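Local coordinates for choline kinase (Streptococcus pneumoniae, PDB 4R78), which probably transfers a phosphate from ATP to choline and, in this crystal, holds AMP in the nucleotide pocket of its protein kinase-like fold, at residues Trp225-Leu230 with Glu258-Tyr263; Ile160-Pro165 with Trp274-Glu279; Asp79-Leu84 with Phe99-Gly104. One frame throughout, in Å; residues are numbered along the deposited sequence.

Contact 1 of 3, residues Trp225-Leu230 with Glu258-Tyr263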
loop_
_atom_site.group_PDB
_atom_site.type_symbol
_atom_site.label_atom_id
_atom_site.label_comp_id
_atom_site.label_asym_id
_atom_site.label_seq_id
_atom_site.Cartn_x
_atom_site.Cartn_y
_atom_site.Cartn_z
ATOM N N TRP A 225 2.454 -7.595 -9.753
ATOM C CA TRP A 225 1.737 -7.363 -8.496
ATOM C C TRP A 225 1.212 -5.927 -8.457
ATOM O O TRP A 225 0.045 -5.687 -8.130
ATOM C CB TRP A 225 2.647 -7.625 -7.289
ATOM C CG TRP A 225 2.024 -7.227 -5.978
ATOM C CD1 TRP A 225 1.909 -5.958 -5.480
ATOM C CD2 TRP A 225 1.431 -8.095 -5.003
ATOM N NE1 TRP A 225 1.280 -5.981 -4.262
ATOM C CE2 TRP A 225 0.973 -7.277 -3.942
ATOM C CE3 TRP A 225 1.230 -9.481 -4.926
ATOM C CZ2 TRP A 225 0.338 -7.799 -2.810
ATOM C CZ3 TRP A 225 0.598 -10.001 -3.794
ATOM C CH2 TRP A 225 0.154 -9.156 -2.757
ATOM N N ASP A 226 2.084 -4.972 -8.779
ATOM C CA ASP A 226 1.703 -3.560 -8.771
ATOM C C ASP A 226 0.608 -3.261 -9.794
ATOM O O ASP A 226 -0.330 -2.510 -9.510
ATOM C CB ASP A 226 2.915 -2.660 -9.010
ATOM C CG ASP A 226 3.693 -2.355 -7.739
ATOM O OD1 ASP A 226 3.294 -2.812 -6.642
ATOM O OD2 ASP A 226 4.709 -1.645 -7.853
ATOM N N LEU A 227 0.722 -3.852 -10.981
ATOM C CA LEU A 227 -0.298 -3.661 -12.002
ATOM C C LEU A 227 -1.644 -4.237 -11.553
ATOM O O LEU A 227 -2.679 -3.578 -11.687
ATOM C CB LEU A 227 0.149 -4.240 -13.347
ATOM C CG LEU A 227 1.017 -3.323 -14.218
ATOM C CD1 LEU A 227 2.354 -2.938 -13.583
ATOM C CD2 LEU A 227 1.251 -3.960 -15.555
ATOM N N ALA A 228 -1.616 -5.442 -10.984
ATOM C CA ALA A 228 -2.817 -6.053 -10.422
ATOM C C ALA A 228 -3.474 -5.155 -9.378
ATOM O O ALA A 228 -4.690 -4.979 -9.391
ATOM C CB ALA A 228 -2.507 -7.422 -9.846
ATOM N N ALA A 229 -2.665 -4.574 -8.494
ATOM C CA ALA A 229 -3.187 -3.704 -7.442
ATOM C C ALA A 229 -3.833 -2.445 -8.004
ATOM O O ALA A 229 -4.949 -2.099 -7.613
ATOM C CB ALA A 229 -2.096 -3.353 -6.434
ATOM N N LEU A 230 -3.137 -1.764 -8.911
ATOM C CA LEU A 230 -3.698 -0.577 -9.557
ATOM C C LEU A 230 -5.057 -0.901 -10.184
ATOM O O LEU A 230 -6.049 -0.208 -9.941
ATOM C CB LEU A 230 -2.740 -0.037 -10.622
ATOM C CG LEU A 230 -3.172 1.260 -11.310
ATOM C CD1 LEU A 230 -2.960 2.465 -10.405
ATOM C CD2 LEU A 230 -2.420 1.429 -12.614
ATOM N N GLU A 258 -1.555 -13.228 -17.285
ATOM C CA GLU A 258 -1.808 -14.309 -16.334
ATOM C C GLU A 258 -1.303 -13.974 -14.934
ATOM O O GLU A 258 -1.993 -14.240 -13.948
ATOM C CB GLU A 258 -1.233 -15.648 -16.810
ATOM C CG GLU A 258 -1.705 -16.816 -15.945
ATOM C CD GLU A 258 -1.201 -18.175 -16.392
ATOM O OE1 GLU A 258 -0.510 -18.268 -17.428
ATOM O OE2 GLU A 258 -1.512 -19.162 -15.691
ATOM N N LYS A 259 -0.115 -13.378 -14.847
ATOM C CA LYS A 259 0.429 -12.966 -13.551
ATOM C C LYS A 259 -0.480 -11.933 -12.890
ATOM O O LYS A 259 -0.729 -12.008 -11.693
ATOM C CB LYS A 259 1.850 -12.416 -13.685
ATOM C CG LYS A 259 2.936 -13.468 -13.805
ATOM C CD LYS A 259 4.283 -12.784 -13.934
ATOM C CE LYS A 259 5.422 -13.770 -13.904
ATOM N NZ LYS A 259 6.712 -13.063 -14.170
ATOM N N ILE A 260 -0.973 -10.976 -13.674
ATOM C CA ILE A 260 -1.912 -9.988 -13.156
ATOM C C ILE A 260 -3.134 -10.679 -12.541
ATOM O O ILE A 260 -3.536 -10.352 -11.423
ATOM C CB ILE A 260 -2.319 -8.960 -14.242
ATOM C CG1 ILE A 260 -1.114 -8.088 -14.607
ATOM C CG2 ILE A 260 -3.482 -8.078 -13.765
ATOM C CD1 ILE A 260 -1.309 -7.253 -15.862
ATOM N N ALA A 261 -3.704 -11.641 -13.263
ATOM C CA ALA A 261 -4.882 -12.361 -12.783
ATOM C C ALA A 261 -4.594 -13.093 -11.468
ATOM O O ALA A 261 -5.405 -13.063 -10.539
ATOM C CB ALA A 261 -5.380 -13.335 -13.850
ATOM N N ILE A 262 -3.430 -13.736 -11.396
ATOM C CA ILE A 262 -3.014 -14.462 -10.196
ATOM C C ILE A 262 -2.805 -13.523 -9.005
ATOM O O ILE A 262 -3.276 -13.803 -7.900
ATOM C CB ILE A 262 -1.756 -15.330 -10.464
ATOM C CG1 ILE A 262 -2.117 -16.481 -11.412
ATOM C CG2 ILE A 262 -1.173 -15.862 -9.156
ATOM C CD1 ILE A 262 -0.931 -17.226 -12.015
ATOM N N TYR A 263 -2.121 -12.405 -9.233
ATOM C CA TYR A 263 -1.850 -11.462 -8.152
ATOM C C TYR A 263 -3.101 -10.772 -7.617
ATOM O O TYR A 263 -3.158 -10.458 -6.433
ATOM C CB TYR A 263 -0.752 -10.459 -8.531
ATOM C CG TYR A 263 0.621 -11.095 -8.612
ATOM C CD1 TYR A 263 1.097 -11.892 -7.569
ATOM C CD2 TYR A 263 1.444 -10.895 -9.718
ATOM C CE1 TYR A 263 2.351 -12.488 -7.631
ATOM C CE2 TYR A 263 2.708 -11.488 -9.791
ATOM C CZ TYR A 263 3.151 -12.277 -8.741
ATOM O OH TYR A 263 4.392 -12.867 -8.795
#
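W225 meets Y263 where helix 223-233 crosses helix 257-280, a fully buried helix-helix packing in the mainly helical lobe of a protein kinase-like fold. It illustrates how a small residue at the crossing and large ones beside it let two helices lie close: the segment axes approach to 8.1 Å, with a crossing angle of -63°.

W225 comes first. Its backbone and CB pass over one face of the Y263 ring, toward the rim, and the backbone N comes within 3.5 Å of Y263 CD2. With CG anti to the backbone N (chi1 172°), the indole then swings along the neighbouring helix, so that the edge of its six-membered ring at CE3 meets Y263 CD1 at 3.6 Å. The two rings are oblique, with planes 62° apart, and form neither a parallel stack nor a T-shape. The indole is held from the far end as well, since NE1 gives its hydrogen to the carbonyl of I195.

D226 turns away from helix 257-280, and its carboxylate is hydrogen-bonded to the backbone N of H194 and of I195 and to H137 NE2. This resembles the aspartate of helix F in protein kinases, which braces the catalytic loop in a similar manner.

One residue on, L227 touches I260 lightly, CD2 to CD1 at 4.2 Å, and both of these side chains also pack on L245 of helix 238-248. A228 carries the close approach. Its CA lies 4.9 Å from that of I260, and its CB points toward the partner helix, settling between I260 and Y263. There the methyl stands 3.7 Å from Y263 CB, while on the I260 side A228 CB rests 3.5 Å from the carbonyl O of I260.

Contact 2 of 3, residues Ile160-Pro165 with Trp274-Glu279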
loop_
_atom_site.group_PDB
_atom_site.type_symbol
_atom_site.label_atom_id
_atom_site.label_comp_id
_atom_site.label_asym_id
_atom_site.label_seq_id
_atom_site.Cartn_x
_atom_site.Cartn_y
_atom_site.Cartn_z
ATOM N N ILE A 160 -3.861 -13.523 13.651
ATOM C CA ILE A 160 -5.306 -13.610 13.877
ATOM C C ILE A 160 -5.625 -14.616 14.988
ATOM O O ILE A 160 -5.200 -15.766 14.935
ATOM C CB ILE A 160 -6.071 -13.959 12.570
ATOM C CG1 ILE A 160 -5.963 -12.803 11.565
ATOM C CG2 ILE A 160 -7.536 -14.288 12.860
ATOM C CD1 ILE A 160 -6.274 -13.203 10.125
ATOM N N GLU A 161 -6.375 -14.162 15.988
ATOM C CA GLU A 161 -6.726 -14.979 17.149
ATOM C C GLU A 161 -7.927 -15.890 16.880
ATOM O O GLU A 161 -7.932 -17.060 17.271
ATOM C CB GLU A 161 -6.998 -14.068 18.356
ATOM C CG GLU A 161 -7.359 -14.781 19.660
ATOM C CD GLU A 161 -8.815 -15.227 19.720
ATOM O OE1 GLU A 161 -9.691 -14.526 19.167
ATOM O OE2 GLU A 161 -9.080 -16.285 20.326
ATOM N N GLU A 162 -8.941 -15.338 16.220
ATOM C CA GLU A 162 -10.223 -16.011 16.038
ATOM C C GLU A 162 -10.158 -17.119 14.991
ATOM O O GLU A 162 -9.269 -17.134 14.137
ATOM C CB GLU A 162 -11.302 -14.988 15.655
ATOM C CG GLU A 162 -11.223 -14.484 14.208
ATOM C CD GLU A 162 -12.033 -13.225 13.978
ATOM O OE1 GLU A 162 -11.609 -12.153 14.452
ATOM O OE2 GLU A 162 -13.084 -13.299 13.311
ATOM N N GLN A 163 -11.106 -18.050 15.064
ATOM C CA GLN A 163 -11.327 -18.982 13.966
ATOM C C GLN A 163 -11.615 -18.147 12.719
ATOM O O GLN A 163 -12.404 -17.202 12.773
ATOM C CB GLN A 163 -12.506 -19.904 14.272
ATOM C CG GLN A 163 -12.618 -21.107 13.334
ATOM C CD GLN A 163 -14.009 -21.728 13.312
ATOM O OE1 GLN A 163 -14.824 -21.509 14.211
ATOM N NE2 GLN A 163 -14.283 -22.508 12.273
ATOM N N ILE A 164 -10.958 -18.474 11.608
ATOM C CA ILE A 164 -11.107 -17.685 10.380
ATOM C C ILE A 164 -12.596 -17.511 10.049
ATOM O O ILE A 164 -13.321 -18.506 9.923
ATOM C CB ILE A 164 -10.312 -18.300 9.190
ATOM C CG1 ILE A 164 -8.797 -18.268 9.464
ATOM C CG2 ILE A 164 -10.642 -17.589 7.875
ATOM C CD1 ILE A 164 -8.194 -16.867 9.644
ATOM N N PRO A 165 -13.063 -16.249 9.939
ATOM C CA PRO A 165 -14.504 -16.003 9.815
ATOM C C PRO A 165 -15.058 -16.207 8.404
ATOM O O PRO A 165 -16.278 -16.175 8.209
ATOM C CB PRO A 165 -14.640 -14.534 10.229
ATOM C CG PRO A 165 -13.346 -13.926 9.825
ATOM C CD PRO A 165 -12.302 -14.987 10.051
ATOM N N TRP A 274 -5.777 -9.254 6.402
ATOM C CA TRP A 274 -5.454 -7.957 7.000
ATOM C C TRP A 274 -6.677 -7.341 7.696
ATOM O O TRP A 274 -6.567 -6.812 8.806
ATOM C CB TRP A 274 -4.912 -7.030 5.907
ATOM C CG TRP A 274 -4.642 -5.596 6.309
ATOM C CD1 TRP A 274 -3.466 -5.080 6.784
ATOM C CD2 TRP A 274 -5.560 -4.498 6.235
ATOM N NE1 TRP A 274 -3.600 -3.731 7.015
ATOM C CE2 TRP A 274 -4.873 -3.345 6.686
ATOM C CE3 TRP A 274 -6.899 -4.375 5.832
ATOM C CZ2 TRP A 274 -5.485 -2.087 6.758
ATOM C CZ3 TRP A 274 -7.507 -3.124 5.896
ATOM C CH2 TRP A 274 -6.796 -1.995 6.353
ATOM N N THR A 275 -7.840 -7.432 7.047
ATOM C CA THR A 275 -9.084 -6.880 7.586
ATOM C C THR A 275 -9.444 -7.521 8.922
ATOM O O THR A 275 -9.746 -6.813 9.891
ATOM C CB THR A 275 -10.256 -7.048 6.589
ATOM O OG1 THR A 275 -9.936 -6.371 5.370
ATOM C CG2 THR A 275 -11.543 -6.454 7.156
ATOM N N VAL A 276 -9.397 -8.850 8.973
ATOM C CA VAL A 276 -9.710 -9.578 10.207
ATOM C C VAL A 276 -8.809 -9.114 11.349
ATOM O O VAL A 276 -9.293 -8.816 12.446
ATOM C CB VAL A 276 -9.609 -11.107 10.019
ATOM C CG1 VAL A 276 -9.946 -11.838 11.316
ATOM C CG2 VAL A 276 -10.548 -11.555 8.920
ATOM N N TYR A 277 -7.508 -9.028 11.078
ATOM C CA TYR A 277 -6.545 -8.610 12.090
ATOM C C TYR A 277 -6.801 -7.180 12.574
ATOM O O TYR A 277 -6.770 -6.910 13.784
ATOM C CB TYR A 277 -5.120 -8.765 11.557
ATOM C CG TYR A 277 -4.039 -8.401 12.549
ATOM C CD1 TYR A 277 -4.053 -8.906 13.851
ATOM C CD2 TYR A 277 -2.989 -7.566 12.178
ATOM C CE1 TYR A 277 -3.050 -8.574 14.762
ATOM C CE2 TYR A 277 -1.985 -7.227 13.082
ATOM C CZ TYR A 277 -2.022 -7.736 14.367
ATOM O OH TYR A 277 -1.029 -7.403 15.262
ATOM N N LYS A 278 -7.056 -6.267 11.639
ATOM C CA LYS A 278 -7.351 -4.883 12.004
ATOM C C LYS A 278 -8.613 -4.770 12.851
ATOM O O LYS A 278 -8.678 -3.957 13.784
ATOM C CB LYS A 278 -7.446 -3.995 10.759
ATOM C CG LYS A 278 -6.095 -3.661 10.129
ATOM C CD LYS A 278 -5.325 -2.667 10.997
ATOM C CE LYS A 278 -4.101 -2.116 10.295
ATOM N NZ LYS A 278 -3.406 -1.137 11.185
ATOM N N GLU A 279 -9.615 -5.589 12.540
ATOM C CA GLU A 279 -10.853 -5.562 13.309
ATOM C C GLU A 279 -10.672 -6.137 14.712
ATOM O O GLU A 279 -11.308 -5.668 15.657
ATOM C CB GLU A 279 -11.995 -6.237 12.548
ATOM C CG GLU A 279 -12.410 -5.458 11.300
ATOM C CD GLU A 279 -13.690 -5.970 10.674
ATOM O OE1 GLU A 279 -13.922 -7.195 10.695
ATOM O OE2 GLU A 279 -14.470 -5.145 10.153
#
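V276 pushes both of its methyl groups into the bend of the loop 160-165, where I160, E162 and P165 close round them. It shows how one beta-branched residue on a helix can serve as the main seat for an irregular stretch of chain, with its two branches sharing the work.

CG1 takes the larger part. The I160 side chain crosses that of V276 at about a right angle, its CG2 3.8 Å from V276 CG1, while CD1 of I160 reaches on to V276 CB at 3.9 Å. E162 approaches the same methyl obliquely. Its CG stands between the backbone N and the carbonyl carbon (chi1 75°), and from there the extended chain carries the carboxylate alongside V276; the CG1 methyl lies 3.7 Å from E162 CD, in a contact that is van der Waals in kind. The other branch, V276 CG2, meets the rim of the proline ring, with P165 CG at 3.8 Å as the two side chains reach toward each other.

On the neighbouring position of the helix, Y277 offers mainly its first side-chain carbon: CB lies 4.1 Å from I160 CG1. Its ring leads elsewhere, and the hydroxyl is hydrogen-bonded to the carbonyl O of G70. Polar fastening of the loop comes from just beyond the segment, where the carboxylate of E280 accepts hydrogen bonds from the backbone N of E161 through one oxygen and from that of E162 through the other.

I160 is also the first residue to leave helical angles after helix 149-159. The arrangement is thus a helix-to-loop exit packed on the side of a second helix, here the long helix 257-280 in the helical lobe of a protein kinase-like fold.

Contact 3 of 3, residues Asp79-Leu84 with Phe99-Gly104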
loop_
_atom_site.group_PDB
_atom_site.type_symbol
_atom_site.label_atom_id
_atom_site.label_comp_id
_atom_site.label_asym_id
_atom_site.label_seq_id
_atom_site.Cartn_x
_atom_site.Cartn_y
_atom_site.Cartn_z
ATOM N N ASP A 79 13.575 -1.734 7.217
ATOM C CA ASP A 79 13.534 -1.940 5.770
ATOM C C ASP A 79 12.919 -0.717 5.104
ATOM O O ASP A 79 13.467 -0.187 4.138
ATOM C CB ASP A 79 12.675 -3.152 5.401
ATOM C CG ASP A 79 13.404 -4.481 5.535
ATOM O OD1 ASP A 79 14.557 -4.533 6.018
ATOM O OD2 ASP A 79 12.777 -5.495 5.166
ATOM N N GLU A 80 11.784 -0.269 5.641
ATOM C CA GLU A 80 11.007 0.792 5.014
ATOM C C GLU A 80 11.613 2.175 5.211
ATOM O O GLU A 80 11.440 3.051 4.362
ATOM C CB GLU A 80 9.549 0.748 5.477
ATOM C CG GLU A 80 8.823 -0.547 5.089
ATOM C CD GLU A 80 8.825 -0.826 3.592
ATOM O OE1 GLU A 80 8.622 -2.002 3.230
ATOM O OE2 GLU A 80 9.032 0.115 2.788
ATOM N N LYS A 81 12.330 2.366 6.318
ATOM C CA LYS A 81 13.072 3.608 6.525
ATOM C C LYS A 81 14.195 3.719 5.493
ATOM O O LYS A 81 14.407 4.785 4.911
ATOM C CB LYS A 81 13.617 3.717 7.955
ATOM C CG LYS A 81 14.208 5.083 8.260
ATOM C CD LYS A 81 14.374 5.316 9.744
ATOM C CE LYS A 81 14.888 6.721 9.996
ATOM N NZ LYS A 81 14.812 7.066 11.440
ATOM N N TYR A 82 14.893 2.612 5.253
ATOM C CA TYR A 82 15.895 2.567 4.195
ATOM C C TYR A 82 15.265 2.790 2.825
ATOM O O TYR A 82 15.789 3.546 2.007
ATOM C CB TYR A 82 16.661 1.242 4.190
ATOM C CG TYR A 82 17.606 1.136 3.012
ATOM C CD1 TYR A 82 18.742 1.947 2.936
ATOM C CD2 TYR A 82 17.352 0.256 1.959
ATOM C CE1 TYR A 82 19.609 1.875 1.851
ATOM C CE2 TYR A 82 18.226 0.163 0.871
ATOM C CZ TYR A 82 19.343 0.985 0.823
ATOM O OH TYR A 82 20.210 0.921 -0.243
ATOM N N ASN A 83 14.139 2.130 2.573
ATOM C CA ASN A 83 13.488 2.284 1.283
ATOM C C ASN A 83 13.133 3.739 0.990
ATOM O O ASN A 83 13.271 4.187 -0.144
ATOM C CB ASN A 83 12.285 1.349 1.150
ATOM C CG ASN A 83 12.701 -0.119 1.066
ATOM O OD1 ASN A 83 13.883 -0.434 0.926
ATOM N ND2 ASN A 83 11.731 -1.019 1.160
ATOM N N LEU A 84 12.732 4.485 2.021
ATOM C CA LEU A 84 12.467 5.918 1.872
ATOM C C LEU A 84 13.699 6.669 1.372
ATOM O O LEU A 84 13.625 7.402 0.384
ATOM C CB LEU A 84 11.996 6.539 3.191
ATOM C CG LEU A 84 10.528 6.533 3.619
ATOM C CD1 LEU A 84 10.353 7.499 4.780
ATOM C CD2 LEU A 84 9.590 6.911 2.481
ATOM N N PHE A 99 10.840 9.420 10.480
ATOM C CA PHE A 99 10.362 8.050 10.343
ATOM C C PHE A 99 10.763 7.322 11.619
ATOM O O PHE A 99 11.910 6.891 11.773
ATOM C CB PHE A 99 10.931 7.379 9.087
ATOM C CG PHE A 99 10.171 6.149 8.644
ATOM C CD1 PHE A 99 9.110 6.253 7.748
ATOM C CD2 PHE A 99 10.520 4.887 9.114
ATOM C CE1 PHE A 99 8.407 5.117 7.327
ATOM C CE2 PHE A 99 9.830 3.743 8.694
ATOM C CZ PHE A 99 8.775 3.860 7.798
ATOM N N ASP A 100 9.809 7.218 12.538
ATOM C CA ASP A 100 10.067 6.704 13.878
ATOM C C ASP A 100 10.025 5.180 13.911
ATOM O O ASP A 100 8.976 4.563 13.702
ATOM C CB ASP A 100 9.064 7.292 14.875
ATOM C CG ASP A 100 9.341 6.867 16.305
ATOM O OD1 ASP A 100 8.576 6.032 16.828
ATOM O OD2 ASP A 100 10.315 7.376 16.906
ATOM N N ILE A 101 11.188 4.594 14.173
ATOM C CA ILE A 101 11.376 3.150 14.280
ATOM C C ILE A 101 10.746 2.570 15.548
ATOM O O ILE A 101 10.245 1.442 15.546
ATOM C CB ILE A 101 12.906 2.817 14.240
ATOM C CG1 ILE A 101 13.510 3.179 12.875
ATOM C CG2 ILE A 101 13.178 1.370 14.607
ATOM C CD1 ILE A 101 12.780 2.569 11.692
ATOM N N GLU A 102 10.773 3.348 16.628
ATOM C CA GLU A 102 10.287 2.879 17.924
ATOM C C GLU A 102 8.809 2.479 17.898
ATOM O O GLU A 102 8.439 1.415 18.404
ATOM C CB GLU A 102 10.563 3.933 19.009
ATOM C CG GLU A 102 9.963 3.632 20.388
ATOM C CD GLU A 102 10.598 2.449 21.117
ATOM O OE1 GLU A 102 11.526 1.788 20.590
ATOM O OE2 GLU A 102 10.159 2.181 22.253
ATOM N N ALA A 103 7.973 3.318 17.287
ATOM C CA ALA A 103 6.528 3.094 17.283
ATOM C C ALA A 103 5.950 2.852 15.886
ATOM O O ALA A 103 4.839 2.339 15.754
ATOM C CB ALA A 103 5.818 4.260 17.952
ATOM N N GLY A 104 6.697 3.230 14.852
ATOM C CA GLY A 104 6.217 3.074 13.478
ATOM C C GLY A 104 5.334 4.235 13.069
ATOM O O GLY A 104 4.133 4.067 12.826
HETATM O O HOH W 1 13.429 9.845 11.594
#
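K81 NZ makes two bonds at the edge strand of the five-stranded sheet: it donates to F99 O at 2.9 Å and to a water at 3.1 Å. The same water accepts from F99 N, also at 2.9 Å, so one ammonium group serves both backbone polar atoms of a single residue, the carbonyl directly and the amide through the water. The setting is the amino-terminal, sheet-containing lobe of a protein kinase-like fold, and helix 77-87 probably corresponds to helix C of protein kinases.

The direct bond meets the carbonyl at a C=O...N angle of 152°, with the nitrogen tilted 16° from the carbonyl plane. An extended lysine makes this reach possible. Its CG lies anti to the backbone N (chi1 -171°), and the chain and F99 run past one another in opposite directions, the ring toward the helix and the ammonium toward the strand. Along the way K81 CB touches F99 CD2 at 3.5 Å, and I101 crosses the aliphatic chain, its CD1 lying 3.7 Å from K81 CD.

Beyond F99, the chain turns at D100, whose OD1 accepts the amide of A103 in an Asx motif; K28 forms a salt bridge with the same oxygen. The ring of F99 is the principal apolar piece of the contact: K81 CA lies over one face, and the F67 ring, just after strand 61-66, also meets it. E80 adds its CB at 4.0 Å from F99 CZ, while L84 comes in obliquely, its CD1 lying 3.5 Å from F99 CD1.

The three contacts are well separated samples of one kinase-like chain. Contacts 1 and 2 both use helix 257-280, near its start and near its end, and their centres are 24 Å apart; contact 1 falls within the span of sequence that contact 2 brings together. Contact 3 closes earlier in the chain and lies on the opposite side of the chain's centre from contact 1, about 27 Å between contact centres. Its nearest atoms are still about 9 Å from contact 2. In contact 3 the L84 side chain lies about 11 Å from AMP, whose pocket includes N201 and D214.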